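Local coordinates for esterase (Thermotoga maritima, PDB 3DOH), which is a thermostable esterase that probably hydrolyses carboxylic ester bonds, joining an immunoglobulin-like domain to an alpha/beta-hydrolase domain, at residues S54-T59 with T87-S92; P310-H315 with K340-E345. All blocks are in the same frame, centred on the assembly; numbering follows the deposited sequence.

Interaction 1 of 2, residues S54-T59 with T87-S92; sequences SSRTIT and TEDLHS. With SO4 (sulfate ion), chain E.
R56 and D89 form a salt bridge through one N-H. R56 NE lies 2.6 Å from D89 OD2, with a nearly straight N-H...O angle of 170°. OD2 lies in the guanidinium plane and uses its anti lone pair. The carboxylate plane stands almost perpendicular to the guanidinium, at 89°. R56 CG is anti to the carbonyl carbon (chi1 -73°), and the chain then bends at chi2 and chi3, turning CD and NE toward the loop. R56 CD passes near H91 O. S92 CB lies over one guanidinium face, 3.5 Å from R56 CZ. The same D89 OD2 accepts the backbone T57 N at 2.8 Å, on its syn side and somewhat out of the carboxylate plane. Two donors thus grip one oxygen.

This contact belongs to the Ig-like N-terminal domain. Strand 53-64 runs between strands 43-48 and 80-85. The loop that follows strand 80-85 contains residues 87-92. R56 NH1 also binds V22 O and Y110 OH, and NH2 binds S86 O. An alanine at R56 would probably leave the D89 carboxylate without its charged mate and open a gap beside S92 CB.

Two residues earlier on the strand, S54 OG and H91 ND1 are hydrogen-bonded at 2.6 Å, and the donor is not settled. An inverse gamma turn is centred on H91. The loop is also braced internally, where S92 OG donates to D89 O at 2.7 Å. S55 points away from the loop. Its backbone N binds O1 of a sulfate ion at 3.0 Å, and its OG is hydrogen-bonded to K46 NZ.

Interaction 2 of 2, residues P310-H315 with K340-E345; sequences PIWVFH and KVRYTE
The W312 indole lies between R342 and F314. The two strands are parallel neighbours in a beta-alpha-beta crossover of the alpha/beta-hydrolase sheet, connected by helix 325-336. R342 covers one indole face: its CB sits over the five-membered ring in a CH-pi contact, 3.7 Å from the centroid, and its CD is 3.5 Å from W312 CE3. F314 CZ lies over the opposite face, toward the rim. At the edge, W312 NE1 donates to T344 OG1 at 2.9 Å, with the oxygen in the ring plane. The R342 chain is extended from CG to NE and passes over the indole, with the guanidinium turned 57° from the ring. W374 of helix 369-376 meets the indole edge-to-face.

Strand 341-346 is outermost within this chain. R342 bridges the strands with both backbone groups: its N donates to I311 O and its O accepts V313 N, each at 2.8 Å. T344 N donates to V313 O over a longer 3.3 Å.

W312, F314, R342 and T344 share one face of the sheet; I311, V313, V341 and Y343 lie on the opposite one. With CG anti to the backbone N (chi1 -173°), the Y343 ring reaches back to the first strand, where CD1 lies 3.6 Å from V313 CB. E345 OE2 forms a salt bridge with R328, while E345 OE1 accepts Y343 OH at 2.6 Å.

The two contacts lie in different domains, with nearest atoms about 22 Å apart. Interaction 1 is partly buried and ties a loop to a strand of the Ig-like domain. Its bonds all use side-chain atoms on at least one side, with the R56-D89 charged pair at the middle. Interaction 2 is a buried contact between adjacent parallel strands of the hydrolase domain. Backbone bonds set its register. Aromatic rings lie on both faces, with aliphatic side chains on one and the R342 chain on the other. R56 binds through its charged end, while R342 covers a ring mainly with its carbon chain. The second subunit reaches interaction 2, whereas no other chain of the assembly touches interaction 1.

Interaction 1 of 2, residues S54-T59 with T87-S92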
loop_
_atom_site.group_PDB
_atom_site.type_symbol
_atom_site.label_atom_id
_atom_site.label_comp_id
_atom_site.label_asym_id
_atom_site.label_seq_id
_atom_site.Cartn_x
_atom_site.Cartn_y
_atom_site.Cartn_z
ATOM N N SER A 54 -16.513 15.996 12.291
ATOM C CA SER A 54 -15.731 14.913 11.804
ATOM C C SER A 54 -15.703 13.786 12.868
ATOM O O SER A 54 -15.966 14.041 14.058
ATOM C CB SER A 54 -14.376 15.429 11.331
ATOM O OG SER A 54 -13.548 15.802 12.412
ATOM N N SER A 55 -15.447 12.543 12.438
ATOM C CA SER A 55 -15.478 11.394 13.373
ATOM C C SER A 55 -14.225 11.331 14.203
ATOM O O SER A 55 -13.129 11.666 13.739
ATOM C CB SER A 55 -15.584 10.031 12.681
ATOM O OG SER A 55 -16.484 10.023 11.605
ATOM N N ARG A 56 -14.407 10.890 15.440
ATOM C CA ARG A 56 -13.298 10.449 16.266
ATOM C C ARG A 56 -13.308 8.961 16.103
ATOM O O ARG A 56 -14.393 8.338 16.053
ATOM C CB ARG A 56 -13.500 10.859 17.729
ATOM C CG ARG A 56 -13.303 12.363 17.980
ATOM C CD ARG A 56 -11.922 12.825 17.522
ATOM N NE ARG A 56 -10.871 12.013 18.140
ATOM C CZ ARG A 56 -10.403 12.187 19.380
ATOM N NH1 ARG A 56 -10.887 13.162 20.159
ATOM N NH2 ARG A 56 -9.442 11.373 19.848
ATOM N N THR A 57 -12.127 8.374 15.987
ATOM C CA THR A 57 -12.104 6.951 15.843
ATOM C C THR A 57 -12.037 6.239 17.186
ATOM O O THR A 57 -11.068 6.414 17.932
ATOM C CB THR A 57 -11.069 6.420 14.837
ATOM O OG1 THR A 57 -10.358 5.363 15.460
ATOM C CG2 THR A 57 -10.109 7.465 14.287
ATOM N N ILE A 58 -13.098 5.464 17.487
ATOM C CA ILE A 58 -13.225 4.692 18.744
ATOM C C ILE A 58 -12.335 3.437 18.710
ATOM O O ILE A 58 -12.576 2.535 17.946
ATOM C CB ILE A 58 -14.708 4.306 19.032
ATOM C CG1 ILE A 58 -15.586 5.553 19.078
ATOM C CG2 ILE A 58 -14.823 3.654 20.360
ATOM C CD1 ILE A 58 -17.034 5.355 18.595
ATOM N N THR A 59 -11.301 3.372 19.535
ATOM C CA THR A 59 -10.354 2.259 19.420
ATOM C C THR A 59 -10.653 1.026 20.316
ATOM O O THR A 59 -10.316 -0.101 19.938
ATOM C CB THR A 59 -8.905 2.725 19.649
ATOM O OG1 THR A 59 -8.846 3.491 20.856
ATOM C CG2 THR A 59 -8.454 3.603 18.527
ATOM N N THR A 87 -5.837 8.930 19.808
ATOM C CA THR A 87 -5.151 10.190 20.036
ATOM C C THR A 87 -4.475 10.720 18.777
ATOM O O THR A 87 -3.898 11.762 18.821
ATOM C CB THR A 87 -4.170 10.097 21.225
ATOM O OG1 THR A 87 -2.879 10.566 20.806
ATOM C CG2 THR A 87 -4.009 8.645 21.699
ATOM N N GLU A 88 -4.565 10.011 17.661
ATOM C CA GLU A 88 -3.893 10.401 16.433
ATOM C C GLU A 88 -4.890 11.019 15.478
ATOM O O GLU A 88 -4.537 11.424 14.371
ATOM C CB GLU A 88 -3.253 9.185 15.751
ATOM C CG GLU A 88 -1.908 8.763 16.326
ATOM C CD GLU A 88 -2.043 7.950 17.630
ATOM O OE1 GLU A 88 -3.184 7.480 17.937
ATOM O OE2 GLU A 88 -1.010 7.776 18.346
ATOM N N ASP A 89 -6.154 11.058 15.886
ATOM C CA ASP A 89 -7.177 11.728 15.097
ATOM C C ASP A 89 -6.812 13.167 14.863
ATOM O O ASP A 89 -6.303 13.833 15.757
ATOM C CB ASP A 89 -8.506 11.709 15.824
ATOM C CG ASP A 89 -9.195 10.402 15.720
ATOM O OD1 ASP A 89 -8.890 9.611 14.804
ATOM O OD2 ASP A 89 -10.046 10.159 16.572
ATOM N N LEU A 90 -7.125 13.663 13.674
ATOM C CA LEU A 90 -6.890 15.066 13.374
ATOM C C LEU A 90 -7.546 16.004 14.410
ATOM O O LEU A 90 -6.862 16.879 14.998
ATOM C CB LEU A 90 -7.310 15.417 11.936
ATOM C CG LEU A 90 -7.136 16.898 11.496
ATOM C CD1 LEU A 90 -5.663 17.297 11.188
ATOM C CD2 LEU A 90 -8.088 17.277 10.302
ATOM N N HIS A 91 -8.847 15.850 14.610
ATOM C CA HIS A 91 -9.568 16.731 15.512
ATOM C C HIS A 91 -9.592 16.136 16.910
ATOM O O HIS A 91 -10.664 15.874 17.457
ATOM C CB HIS A 91 -10.997 16.956 15.012
ATOM C CG HIS A 91 -11.084 17.860 13.820
ATOM N ND1 HIS A 91 -11.512 17.424 12.586
ATOM C CD2 HIS A 91 -10.799 19.176 13.677
ATOM C CE1 HIS A 91 -11.487 18.433 11.732
ATOM N NE2 HIS A 91 -11.058 19.507 12.369
ATOM N N SER A 92 -8.416 15.919 17.494
ATOM C CA SER A 92 -8.381 15.545 18.885
ATOM C C SER A 92 -7.974 16.682 19.854
ATOM O O SER A 92 -8.563 16.806 20.935
ATOM C CB SER A 92 -7.556 14.277 19.084
ATOM O OG SER A 92 -6.317 14.330 18.415
HETATM S S SO4 E . -15.601 11.814 8.687
HETATM O O1 SO4 E . -16.525 12.388 9.665
HETATM O O2 SO4 E . -15.586 10.340 8.790
HETATM O O3 SO4 E . -14.290 12.412 8.936
HETATM O O4 SO4 E . -15.989 12.208 7.345
#

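Interaction 2 of 2, residues P310-H315 with K340-E345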
loop_
_atom_site.group_PDB
_atom_site.type_symbol
_atom_site.label_atom_id
_atom_site.label_comp_id
_atom_site.label_asym_id
_atom_site.label_seq_id
_atom_site.Cartn_x
_atom_site.Cartn_y
_atom_site.Cartn_z
ATOM N N PRO A 310 22.137 23.958 40.235
ATOM C CA PRO A 310 22.064 22.894 39.186
ATOM C C PRO A 310 21.056 23.231 38.073
ATOM O O PRO A 310 19.906 23.568 38.348
ATOM C CB PRO A 310 21.626 21.633 39.964
ATOM C CG PRO A 310 22.025 21.917 41.437
ATOM C CD PRO A 310 21.859 23.436 41.591
ATOM N N ILE A 311 21.501 23.155 36.820
ATOM C CA ILE A 311 20.692 23.613 35.704
ATOM C C ILE A 311 20.825 22.610 34.579
ATOM O O ILE A 311 21.923 22.255 34.204
ATOM C CB ILE A 311 21.197 25.024 35.201
ATOM C CG1 ILE A 311 20.964 26.085 36.292
ATOM C CG2 ILE A 311 20.535 25.415 33.871
ATOM C CD1 ILE A 311 21.494 27.481 35.990
ATOM N N TRP A 312 19.713 22.160 34.006
ATOM C CA TRP A 312 19.797 21.268 32.858
ATOM C C TRP A 312 19.035 21.944 31.726
ATOM O O TRP A 312 17.808 22.032 31.737
ATOM C CB TRP A 312 19.260 19.884 33.202
ATOM C CG TRP A 312 19.467 18.859 32.145
ATOM C CD1 TRP A 312 19.718 19.083 30.830
ATOM C CD2 TRP A 312 19.385 17.431 32.296
ATOM N NE1 TRP A 312 19.822 17.891 30.151
ATOM C CE2 TRP A 312 19.625 16.862 31.030
ATOM C CE3 TRP A 312 19.141 16.580 33.382
ATOM C CZ2 TRP A 312 19.632 15.477 30.814
ATOM C CZ3 TRP A 312 19.143 15.194 33.172
ATOM C CH2 TRP A 312 19.384 14.663 31.900
ATOM N N VAL A 313 19.797 22.463 30.772
ATOM C CA VAL A 313 19.274 23.167 29.616
ATOM C C VAL A 313 18.895 22.189 28.474
ATOM O O VAL A 313 19.558 21.174 28.259
ATOM C CB VAL A 313 20.351 24.132 29.117
ATOM C CG1 VAL A 313 19.832 25.027 27.986
ATOM C CG2 VAL A 313 20.864 24.978 30.257
ATOM N N PHE A 314 17.826 22.500 27.751
ATOM C CA PHE A 314 17.360 21.704 26.620
ATOM C C PHE A 314 17.038 22.699 25.482
ATOM O O PHE A 314 16.511 23.809 25.748
ATOM C CB PHE A 314 16.089 20.898 26.990
ATOM C CG PHE A 314 16.314 19.789 27.992
ATOM C CD1 PHE A 314 16.368 20.056 29.363
ATOM C CD2 PHE A 314 16.478 18.464 27.571
ATOM C CE1 PHE A 314 16.583 18.995 30.301
ATOM C CE2 PHE A 314 16.693 17.408 28.515
ATOM C CZ PHE A 314 16.744 17.674 29.864
ATOM N N HIS A 315 17.344 22.318 24.232
ATOM C CA HIS A 315 17.072 23.138 23.050
ATOM C C HIS A 315 17.230 22.205 21.848
ATOM O O HIS A 315 17.940 21.214 21.923
ATOM C CB HIS A 315 18.116 24.255 22.956
ATOM C CG HIS A 315 17.607 25.530 22.355
ATOM N ND1 HIS A 315 17.001 25.586 21.116
ATOM C CD2 HIS A 315 17.660 26.804 22.806
ATOM C CE1 HIS A 315 16.677 26.836 20.848
ATOM N NE2 HIS A 315 17.083 27.595 21.849
ATOM N N LYS A 340 28.024 23.310 37.396
ATOM C CA LYS A 340 26.804 22.547 37.769
ATOM C C LYS A 340 25.700 22.761 36.692
ATOM O O LYS A 340 24.576 23.190 37.010
ATOM C CB LYS A 340 26.313 22.902 39.180
ATOM C CG LYS A 340 27.439 22.972 40.242
ATOM C CD LYS A 340 26.923 23.456 41.612
ATOM C CE LYS A 340 26.297 22.322 42.492
ATOM N NZ LYS A 340 25.680 22.856 43.776
ATOM N N VAL A 341 26.050 22.444 35.429
ATOM C CA VAL A 341 25.179 22.585 34.261
ATOM C C VAL A 341 25.200 21.318 33.417
ATOM O O VAL A 341 26.277 20.832 33.108
ATOM C CB VAL A 341 25.598 23.789 33.364
ATOM C CG1 VAL A 341 26.969 23.567 32.741
ATOM C CG2 VAL A 341 24.566 24.054 32.289
ATOM N N ARG A 342 24.020 20.794 33.053
ATOM C CA ARG A 342 23.855 19.800 31.974
ATOM C C ARG A 342 23.148 20.404 30.755
ATOM O O ARG A 342 22.452 21.435 30.836
ATOM C CB ARG A 342 23.041 18.598 32.417
ATOM C CG ARG A 342 23.592 17.820 33.580
ATOM C CD ARG A 342 22.644 16.686 33.923
ATOM N NE ARG A 342 23.279 15.858 34.924
ATOM C CZ ARG A 342 22.987 14.575 35.166
ATOM N NH1 ARG A 342 22.036 13.935 34.472
ATOM N NH2 ARG A 342 23.670 13.935 36.125
ATOM N N TYR A 343 23.329 19.727 29.625
ATOM C CA TYR A 343 22.885 20.204 28.341
ATOM C C TYR A 343 22.726 19.054 27.386
ATOM O O TYR A 343 23.704 18.377 27.029
ATOM C CB TYR A 343 23.874 21.212 27.743
ATOM C CG TYR A 343 23.375 21.871 26.494
ATOM C CD1 TYR A 343 22.108 22.478 26.445
ATOM C CD2 TYR A 343 24.166 21.910 25.369
ATOM C CE1 TYR A 343 21.647 23.074 25.272
ATOM C CE2 TYR A 343 23.740 22.516 24.207
ATOM C CZ TYR A 343 22.495 23.099 24.138
ATOM O OH TYR A 343 22.099 23.695 22.921
ATOM N N THR A 344 21.467 18.857 26.999
ATOM C CA THR A 344 21.040 17.970 25.963
ATOM C C THR A 344 20.557 18.882 24.836
ATOM O O THR A 344 19.622 19.651 25.042
ATOM C CB THR A 344 19.853 17.166 26.488
ATOM O OG1 THR A 344 20.251 16.491 27.678
ATOM C CG2 THR A 344 19.378 16.149 25.468
ATOM N N GLU A 345 21.195 18.812 23.664
ATOM C CA GLU A 345 20.750 19.549 22.484
ATOM C C GLU A 345 20.332 18.580 21.412
ATOM O O GLU A 345 21.185 17.927 20.786
ATOM C CB GLU A 345 21.844 20.431 21.937
ATOM C CG GLU A 345 21.434 21.273 20.740
ATOM C CD GLU A 345 22.618 22.024 20.110
ATOM O OE1 GLU A 345 23.320 22.783 20.819
ATOM O OE2 GLU A 345 22.866 21.845 18.897
#